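Long-range contact in protein-arginine-phosphatase (Geobacillus stearothermophilus, PDB 4PIC), which catalyses the specific dephosphorylation of phosphoarginine residues in proteins, probably counteracting the arginine kinase McsB: residues A46-G58 against G121-E134. Residues are numbered along the deposited sequence; the frame is centred on the assembly and turned at random.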
ATOM      1  N   ALA A  46      15.363  -9.682  -5.371  1.00 18.52           N
ATOM      2  CA  ALA A  46      15.776  -8.338  -4.995  1.00 15.16           C
ATOM      3  C   ALA A  46      16.220  -7.637  -6.273  1.00 15.80           C
ATOM      4  O   ALA A  46      16.700  -8.287  -7.216  1.00 16.76           O
ATOM      5  CB  ALA A  46      16.918  -8.392  -3.987  1.00 15.23           C
ATOM      6  N   SER A  47      16.051  -6.320  -6.333  1.00 14.66           N
ATOM      7  CA  SER A  47      16.431  -5.588  -7.537  1.00 15.21           C
ATOM      8  C   SER A  47      17.938  -5.665  -7.770  1.00 12.92           C
ATOM      9  O   SER A  47      18.717  -5.946  -6.854  1.00 12.65           O
ATOM     10  CB  SER A  47      15.983  -4.133  -7.478  1.00 18.21           C
ATOM     11  OG  SER A  47      16.722  -3.415  -6.517  1.00 17.91           O
ATOM     12  N   VAL A  48      18.352  -5.440  -9.009  1.00 13.33           N
ATOM     13  CA  VAL A  48      19.752  -5.649  -9.349  1.00 13.54           C
ATOM     14  C   VAL A  48      20.692  -4.742  -8.562  1.00 13.64           C
ATOM     15  O   VAL A  48      21.753  -5.184  -8.125  1.00 11.32           O
ATOM     16  CB  VAL A  48      20.005  -5.547 -10.888  1.00 13.46           C
ATOM     17  CG1 VAL A  48      19.726  -4.136 -11.409  1.00 17.69           C
ATOM     18  CG2 VAL A  48      21.412  -5.971 -11.211  1.00 15.86           C
ATOM     19  N   HIS A  49      20.307  -3.488  -8.343  1.00 13.80           N
ATOM     20  CA  HIS A  49      21.175  -2.586  -7.592  1.00 13.26           C
ATOM     21  C   HIS A  49      21.249  -2.997  -6.125  1.00 12.10           C
ATOM     22  O   HIS A  49      22.298  -2.842  -5.504  1.00 13.29           O
ATOM     23  CB  HIS A  49      20.725  -1.129  -7.701  1.00 13.22           C
ATOM     24  CG  HIS A  49      21.093  -0.471  -8.997  1.00 13.59           C
ATOM     25  ND1 HIS A  49      20.494   0.693  -9.429  1.00 15.73           N
ATOM     26  CD2 HIS A  49      22.009  -0.799  -9.939  1.00 15.10           C
ATOM     27  CE1 HIS A  49      21.015   1.047 -10.590  1.00 12.41           C
ATOM     28  NE2 HIS A  49      21.932   0.160 -10.924  1.00 14.58           N
ATOM     29  N   ALA A  50      20.148  -3.518  -5.579  1.00 10.28           N
ATOM     30  CA  ALA A  50      20.166  -4.016  -4.198  1.00 12.21           C
ATOM     31  C   ALA A  50      21.140  -5.185  -4.129  1.00 11.34           C
ATOM     32  O   ALA A  50      21.976  -5.268  -3.217  1.00 10.87           O
ATOM     33  CB  ALA A  50      18.775  -4.443  -3.746  1.00 12.34           C
ATOM     34  N   LYS A  51      21.052  -6.097  -5.089  1.00 12.00           N
ATOM     35  CA  LYS A  51      21.986  -7.217  -5.115  1.00 12.76           C
ATOM     36  C   LYS A  51      23.421  -6.747  -5.245  1.00 13.11           C
ATOM     37  O   LYS A  51      24.311  -7.268  -4.581  1.00 11.94           O
ATOM     38  CB  LYS A  51      21.670  -8.167  -6.264  1.00 15.37           C
ATOM     39  CG  LYS A  51      20.410  -8.988  -6.082  1.00 17.78           C
ATOM     40  CD  LYS A  51      20.426 -10.093  -7.122  1.00 20.90           C
ATOM     41  CE  LYS A  51      19.134 -10.859  -7.174  1.00 26.85           C
ATOM     42  NZ  LYS A  51      19.251 -11.969  -8.168  1.00 32.21           N
HETATM   43  N   MSE A  52      23.656  -5.754  -6.083  1.00 12.43           N
HETATM   44  CA  MSE A  52      25.010  -5.263  -6.283  1.00 12.66           C
HETATM   45  C   MSE A  52      25.604  -4.641  -5.034  1.00 12.05           C
HETATM   46  O   MSE A  52      26.728  -4.963  -4.660  1.00 11.46           O
HETATM   47  CB  MSE A  52      25.050  -4.259  -7.425  1.00 14.14           C
HETATM   48  CG  MSE A  52      25.038  -4.902  -8.796  1.00 11.49           C
HETATM   49 SE   MSE A  52      24.755  -3.595 -10.202  1.00 22.00          SE
HETATM   50  CE  MSE A  52      24.981  -4.746 -11.730  1.00 18.67           C
ATOM     51  N   VAL A  53      24.871  -3.754  -4.374  1.00 12.64           N
ATOM     52  CA  VAL A  53      25.436  -3.117  -3.187  1.00 13.29           C
ATOM     53  C   VAL A  53      25.571  -4.099  -2.019  1.00 11.18           C
ATOM     54  O   VAL A  53      26.494  -3.979  -1.197  1.00 11.60           O
ATOM     55  CB  VAL A  53      24.711  -1.813  -2.781  1.00 12.28           C
ATOM     56  CG1 VAL A  53      24.672  -0.848  -3.970  1.00 12.57           C
ATOM     57  CG2 VAL A  53      23.310  -2.113  -2.311  1.00 12.86           C
ATOM     58  N   LEU A  54      24.706  -5.112  -1.970  1.00 10.83           N
ATOM     59  CA  LEU A  54      24.910  -6.185  -0.994  1.00 11.54           C
ATOM     60  C   LEU A  54      26.171  -6.981  -1.326  1.00 11.58           C
ATOM     61  O   LEU A  54      26.945  -7.320  -0.432  1.00 11.91           O
ATOM     62  CB  LEU A  54      23.692  -7.105  -0.883  1.00 11.70           C
ATOM     63  CG  LEU A  54      22.473  -6.460  -0.214  1.00 10.37           C
ATOM     64  CD1 LEU A  54      21.267  -7.369  -0.358  1.00 12.19           C
ATOM     65  CD2 LEU A  54      22.743  -6.147   1.267  1.00 11.40           C
ATOM     66  N   LYS A  55      26.388  -7.256  -2.603  1.00 12.49           N
ATOM     67  CA  LYS A  55      27.581  -7.985  -3.035  1.00 14.22           C
ATOM     68  C   LYS A  55      28.859  -7.253  -2.612  1.00 14.28           C
ATOM     69  O   LYS A  55      29.860  -7.890  -2.253  1.00 12.93           O
ATOM     70  CB  LYS A  55      27.554  -8.187  -4.557  1.00 14.01           C
ATOM     71  CG  LYS A  55      28.620  -9.141  -5.088  1.00 19.05           C
ATOM     72  CD  LYS A  55      28.655  -9.117  -6.613  1.00 21.36           C
ATOM     73  CE  LYS A  55      29.413 -10.316  -7.168  1.00 28.14           C
ATOM     74  NZ  LYS A  55      28.610 -11.572  -7.076  1.00 30.83           N
ATOM     75  N   GLU A  56      28.824  -5.922  -2.619  1.00 12.04           N
ATOM     76  CA  GLU A  56      29.990  -5.124  -2.235  1.00 13.74           C
ATOM     77  C   GLU A  56      30.388  -5.371  -0.783  1.00 13.61           C
ATOM     78  O   GLU A  56      31.546  -5.174  -0.395  1.00 17.03           O
ATOM     79  CB  GLU A  56      29.718  -3.632  -2.428  1.00 14.42           C
ATOM     80  CG  GLU A  56      29.463  -3.234  -3.861  1.00 14.90           C
ATOM     81  CD  GLU A  56      28.991  -1.799  -4.010  1.00 17.72           C
ATOM     82  OE1 GLU A  56      28.932  -1.059  -3.000  1.00 16.84           O
ATOM     83  OE2 GLU A  56      28.690  -1.408  -5.156  1.00 19.94           O
ATOM     84  N   LYS A  57      29.420  -5.769   0.029  1.00 12.29           N
ATOM     85  CA  LYS A  57      29.679  -6.078   1.430  1.00 13.37           C
ATOM     86  C   LYS A  57      29.746  -7.579   1.707  1.00 13.95           C
ATOM     87  O   LYS A  57      29.666  -8.007   2.865  1.00 15.39           O
ATOM     88  CB  LYS A  57      28.629  -5.404   2.314  1.00 15.18           C
ATOM     89  CG  LYS A  57      28.691  -3.879   2.262  1.00 19.38           C
ATOM     90  CD  LYS A  57      30.131  -3.398   2.455  1.00 24.69           C
ATOM     91  CE  LYS A  57      30.232  -1.881   2.550  1.00 26.28           C
ATOM     92  NZ  LYS A  57      29.744  -1.381   3.864  1.00 29.82           N
ATOM     93  N   GLY A  58      29.899  -8.363   0.645  1.00 13.56           N
ATOM     94  CA  GLY A  58      30.072  -9.800   0.747  1.00 14.74           C
ATOM     95  C   GLY A  58      28.810 -10.622   0.895  1.00 15.93           C
ATOM     96  O   GLY A  58      28.865 -11.804   1.235  1.00 20.50           O
ATOM     97  N   GLY A 121      16.315   4.098  -8.634  1.00 21.80           N
ATOM     98  CA  GLY A 121      17.293   4.977  -9.248  1.00 22.00           C
ATOM     99  C   GLY A 121      18.720   4.460  -9.284  1.00 17.26           C
ATOM    100  O   GLY A 121      18.947   3.245  -9.304  1.00 18.94           O
ATOM    101  N   PRO A 122      19.692   5.383  -9.305  1.00 17.55           N
ATOM    102  CA  PRO A 122      21.098   5.027  -9.515  1.00 18.25           C
ATOM    103  C   PRO A 122      21.638   4.186  -8.370  1.00 16.47           C
ATOM    104  O   PRO A 122      21.128   4.258  -7.240  1.00 15.15           O
ATOM    105  CB  PRO A 122      21.814   6.385  -9.531  1.00 21.27           C
ATOM    106  CG  PRO A 122      20.745   7.397  -9.759  1.00 26.09           C
ATOM    107  CD  PRO A 122      19.511   6.838  -9.149  1.00 20.54           C
ATOM    108  N   ILE A 123      22.677   3.410  -8.651  1.00 14.96           N
ATOM    109  CA  ILE A 123      23.251   2.544  -7.638  1.00 12.86           C
ATOM    110  C   ILE A 123      23.721   3.347  -6.431  1.00 16.23           C
ATOM    111  O   ILE A 123      23.733   2.842  -5.311  1.00 12.85           O
ATOM    112  CB  ILE A 123      24.381   1.669  -8.220  1.00 16.80           C
ATOM    113  CG1 ILE A 123      24.716   0.522  -7.263  1.00 15.10           C
ATOM    114  CG2 ILE A 123      25.618   2.507  -8.533  1.00 19.40           C
ATOM    115  CD1 ILE A 123      25.708  -0.478  -7.836  1.00 17.71           C
ATOM    116  N   GLU A 124      24.082   4.606  -6.647  1.00 16.45           N
ATOM    117  CA  GLU A 124      24.576   5.440  -5.559  1.00 17.08           C
ATOM    118  C   GLU A 124      23.542   5.634  -4.457  1.00 13.64           C
ATOM    119  O   GLU A 124      23.890   5.707  -3.280  1.00 13.48           O
ATOM    120  CB  GLU A 124      25.048   6.804  -6.078  1.00 20.63           C
ATOM    121  CG  GLU A 124      26.350   6.763  -6.872  1.00 20.87           C
ATOM    122  CD  GLU A 124      26.162   6.303  -8.301  1.00 21.39           C
ATOM    123  OE1 GLU A 124      25.019   6.357  -8.799  1.00 20.97           O
ATOM    124  OE2 GLU A 124      27.163   5.890  -8.926  1.00 26.74           O
ATOM    125  N   VAL A 125      22.270   5.705  -4.831  1.00 12.91           N
ATOM    126  CA  VAL A 125      21.225   5.869  -3.827  1.00 15.07           C
ATOM    127  C   VAL A 125      20.948   4.547  -3.111  1.00 13.75           C
ATOM    128  O   VAL A 125      20.648   4.538  -1.920  1.00 13.51           O
ATOM    129  CB  VAL A 125      19.938   6.467  -4.415  1.00 15.55           C
ATOM    130  CG1 VAL A 125      18.993   6.880  -3.294  1.00 17.25           C
ATOM    131  CG2 VAL A 125      20.285   7.675  -5.274  1.00 15.71           C
ATOM    132  N   TYR A 126      21.051   3.433  -3.828  1.00 13.26           N
ATOM    133  CA  TYR A 126      21.002   2.124  -3.176  1.00 13.34           C
ATOM    134  C   TYR A 126      22.123   1.977  -2.163  1.00 12.07           C
ATOM    135  O   TYR A 126      21.927   1.423  -1.075  1.00 11.85           O
ATOM    136  CB  TYR A 126      21.100   0.999  -4.201  1.00 12.24           C
ATOM    137  CG  TYR A 126      19.774   0.705  -4.876  1.00 12.14           C
ATOM    138  CD1 TYR A 126      19.351   1.443  -5.978  1.00 12.28           C
ATOM    139  CD2 TYR A 126      18.952  -0.322  -4.420  1.00 12.03           C
ATOM    140  CE1 TYR A 126      18.137   1.175  -6.589  1.00 15.09           C
ATOM    141  CE2 TYR A 126      17.737  -0.595  -5.026  1.00 14.32           C
ATOM    142  CZ  TYR A 126      17.342   0.156  -6.114  1.00 15.27           C
ATOM    143  OH  TYR A 126      16.136  -0.096  -6.738  1.00 17.64           O
ATOM    144  N   ARG A 127      23.306   2.473  -2.510  1.00 10.92           N
ATOM    145  CA  ARG A 127      24.443   2.382  -1.606  1.00 14.02           C
ATOM    146  C   ARG A 127      24.202   3.253  -0.379  1.00 12.91           C
ATOM    147  O   ARG A 127      24.503   2.853   0.735  1.00 12.86           O
ATOM    148  CB  ARG A 127      25.742   2.778  -2.320  1.00 15.10           C
ATOM    149  CG  ARG A 127      27.000   2.339  -1.595  1.00 18.35           C
ATOM    150  CD  ARG A 127      28.251   2.599  -2.430  1.00 19.06           C
ATOM    151  NE  ARG A 127      28.324   1.722  -3.592  1.00 21.61           N
ATOM    152  CZ  ARG A 127      28.349   2.144  -4.852  1.00 21.57           C
ATOM    153  NH1 ARG A 127      28.306   3.443  -5.119  1.00 23.72           N
ATOM    154  NH2 ARG A 127      28.419   1.270  -5.846  1.00 23.40           N
ATOM    155  N   ALA A 128      23.639   4.438  -0.576  1.00 14.59           N
ATOM    156  CA  ALA A 128      23.328   5.333   0.531  1.00 14.86           C
ATOM    157  C   ALA A 128      22.345   4.668   1.495  1.00 12.73           C
ATOM    158  O   ALA A 128      22.524   4.725   2.731  1.00 14.36           O
ATOM    159  CB  ALA A 128      22.746   6.632   0.002  1.00 14.75           C
ATOM    160  N   ALA A 129      21.317   4.033   0.928  1.00 12.26           N
ATOM    161  CA  ALA A 129      20.324   3.315   1.728  1.00 11.79           C
ATOM    162  C   ALA A 129      20.977   2.156   2.479  1.00 11.98           C
ATOM    163  O   ALA A 129      20.730   1.954   3.670  1.00 11.09           O
ATOM    164  CB  ALA A 129      19.195   2.805   0.847  1.00 12.22           C
ATOM    165  N   ARG A 130      21.817   1.396   1.783  1.00 11.47           N
ATOM    166  CA  ARG A 130      22.530   0.296   2.414  1.00 11.79           C
ATOM    167  C   ARG A 130      23.359   0.783   3.600  1.00 13.05           C
ATOM    168  O   ARG A 130      23.395   0.142   4.645  1.00 12.76           O
ATOM    169  CB  ARG A 130      23.434  -0.426   1.413  1.00 12.18           C
ATOM    170  CG  ARG A 130      24.098  -1.665   2.008  1.00 12.68           C
ATOM    171  CD  ARG A 130      25.369  -2.010   1.250  1.00 14.15           C
ATOM    172  NE  ARG A 130      26.371  -0.967   1.447  1.00 14.67           N
ATOM    173  CZ  ARG A 130      27.371  -0.708   0.610  1.00 15.70           C
ATOM    174  NH1 ARG A 130      27.528  -1.416  -0.505  1.00 13.92           N
ATOM    175  NH2 ARG A 130      28.217   0.272   0.890  1.00 19.04           N
ATOM    176  N   ASP A 131      24.039   1.914   3.437  1.00 12.14           N
ATOM    177  CA  ASP A 131      24.919   2.428   4.473  1.00 14.46           C
ATOM    178  C   ASP A 131      24.116   2.858   5.693  1.00 12.35           C
ATOM    179  O   ASP A 131      24.519   2.599   6.826  1.00 13.69           O
ATOM    180  CB  ASP A 131      25.754   3.591   3.936  1.00 14.71           C
ATOM    181  CG  ASP A 131      26.816   3.143   2.944  1.00 19.09           C
ATOM    182  OD1 ASP A 131      27.200   1.954   2.975  1.00 17.90           O
ATOM    183  OD2 ASP A 131      27.271   3.988   2.143  1.00 18.23           O
ATOM    184  N   GLU A 132      22.975   3.492   5.455  1.00 13.34           N
ATOM    185  CA  GLU A 132      22.072   3.866   6.544  1.00 14.88           C
ATOM    186  C   GLU A 132      21.625   2.614   7.276  1.00 13.58           C
ATOM    187  O   GLU A 132      21.643   2.556   8.507  1.00 14.83           O
ATOM    188  CB  GLU A 132      20.836   4.608   6.024  1.00 17.31           C
ATOM    189  CG  GLU A 132      21.082   6.034   5.519  1.00 20.09           C
ATOM    190  CD  GLU A 132      19.853   6.635   4.859  1.00 23.53           C
ATOM    191  OE1 GLU A 132      18.860   5.900   4.667  1.00 20.82           O
ATOM    192  OE2 GLU A 132      19.881   7.840   4.515  1.00 25.98           O
ATOM    193  N   LEU A 133      21.224   1.607   6.507  1.00 12.50           N
ATOM    194  CA  LEU A 133      20.750   0.353   7.079  1.00 12.63           C
ATOM    195  C   LEU A 133      21.841  -0.374   7.846  1.00 13.76           C
ATOM    196  O   LEU A 133      21.579  -0.942   8.899  1.00 12.91           O
ATOM    197  CB  LEU A 133      20.204  -0.558   5.985  1.00 11.01           C
ATOM    198  CG  LEU A 133      18.870  -0.148   5.388  1.00 11.35           C
ATOM    199  CD1 LEU A 133      18.592  -0.969   4.133  1.00 11.09           C
ATOM    200  CD2 LEU A 133      17.778  -0.346   6.429  1.00 12.99           C
ATOM    201  N   GLU A 134      23.065  -0.363   7.335  1.00 12.93           N
ATOM    202  CA  GLU A 134      24.149  -1.048   8.030  1.00 12.88           C
ATOM    203  C   GLU A 134      24.340  -0.454   9.426  1.00 13.93           C
ATOM    204  O   GLU A 134      24.465  -1.182  10.422  1.00 13.89           O
ATOM    205  CB  GLU A 134      25.463  -0.999   7.240  1.00 15.72           C
ATOM    206  CG  GLU A 134      26.618  -1.640   7.986  1.00 24.06           C
ATOM    207  CD  GLU A 134      27.661  -2.270   7.082  1.00 29.15           C
ATOM    208  OE1 GLU A 134      27.970  -1.701   6.012  1.00 26.77           O
ATOM    209  OE2 GLU A 134      28.181  -3.344   7.460  1.00 29.76           O
TER
HETATM  210  O   HOH W   1      30.429   0.072  -0.959  1.00 22.80           O
HETATM  211  O   HOH W   2      28.875   1.222   5.244  1.00 30.47           O
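With CG opposite the backbone N (chi1 -175°) and a bend at chi3, Arg130 carries its guanidinium from helix 123-150 to the C-terminal turn of helix 48-56, while the extended Glu56 reaches back toward Arg127. Helix 48-56 crosses the 123-134 part of the long helix at -56° in the low molecular weight protein tyrosine phosphatase fold, and the two interlock as knobs into holes: Val53 sits among Ile123, Tyr126, Arg127 and Arg130, and Ile123 among His49, Met52, Val53 and Glu56. Val53 CG1 packs on Ile123 CG1 at 3.6 Å. Toward the C-terminal end of helix 48-56 the packing gives way to a salt-bridge network. Arg127 grips Glu56 side-on, the carboxylate and guanidinium nearly coplanar: NE meets OE1 at 2.9 Å and NH2 meets OE2 at 2.8 Å, each through a syn lone pair. Arg130 NH1 approaches Glu56 OE1 from above the carboxylate plane (2.9 Å) and also donates to the backbone Val53 O at 2.8 Å. At the edge of the same guanidinium, NH2 bonds Asp131 OD1 at 2.9 Å, while Lys57 CE lies over one face. A methionine in place of Arg130 would probably leave Val53 O and Asp131 without this donor and loosen the hold on Glu56. Lys57 NZ adds a salt bridge to Glu134 OE1 whose hydrogen bond is weak.

At the N-terminal end of helix 48-56, the His49 ring turns its edge toward the face of Tyr126, and its own face receives Ile123 CB in a CH-pi contact. Tyr126 and Ser47 touch Cys14 of the probable substrate-binding loop, so this end borders the active site. His49 CB stands over the centre of the Tyr126 ring, 3.5 Å from its centroid, and His49 ND1 makes a weak hydrogen bond to Gly121 O.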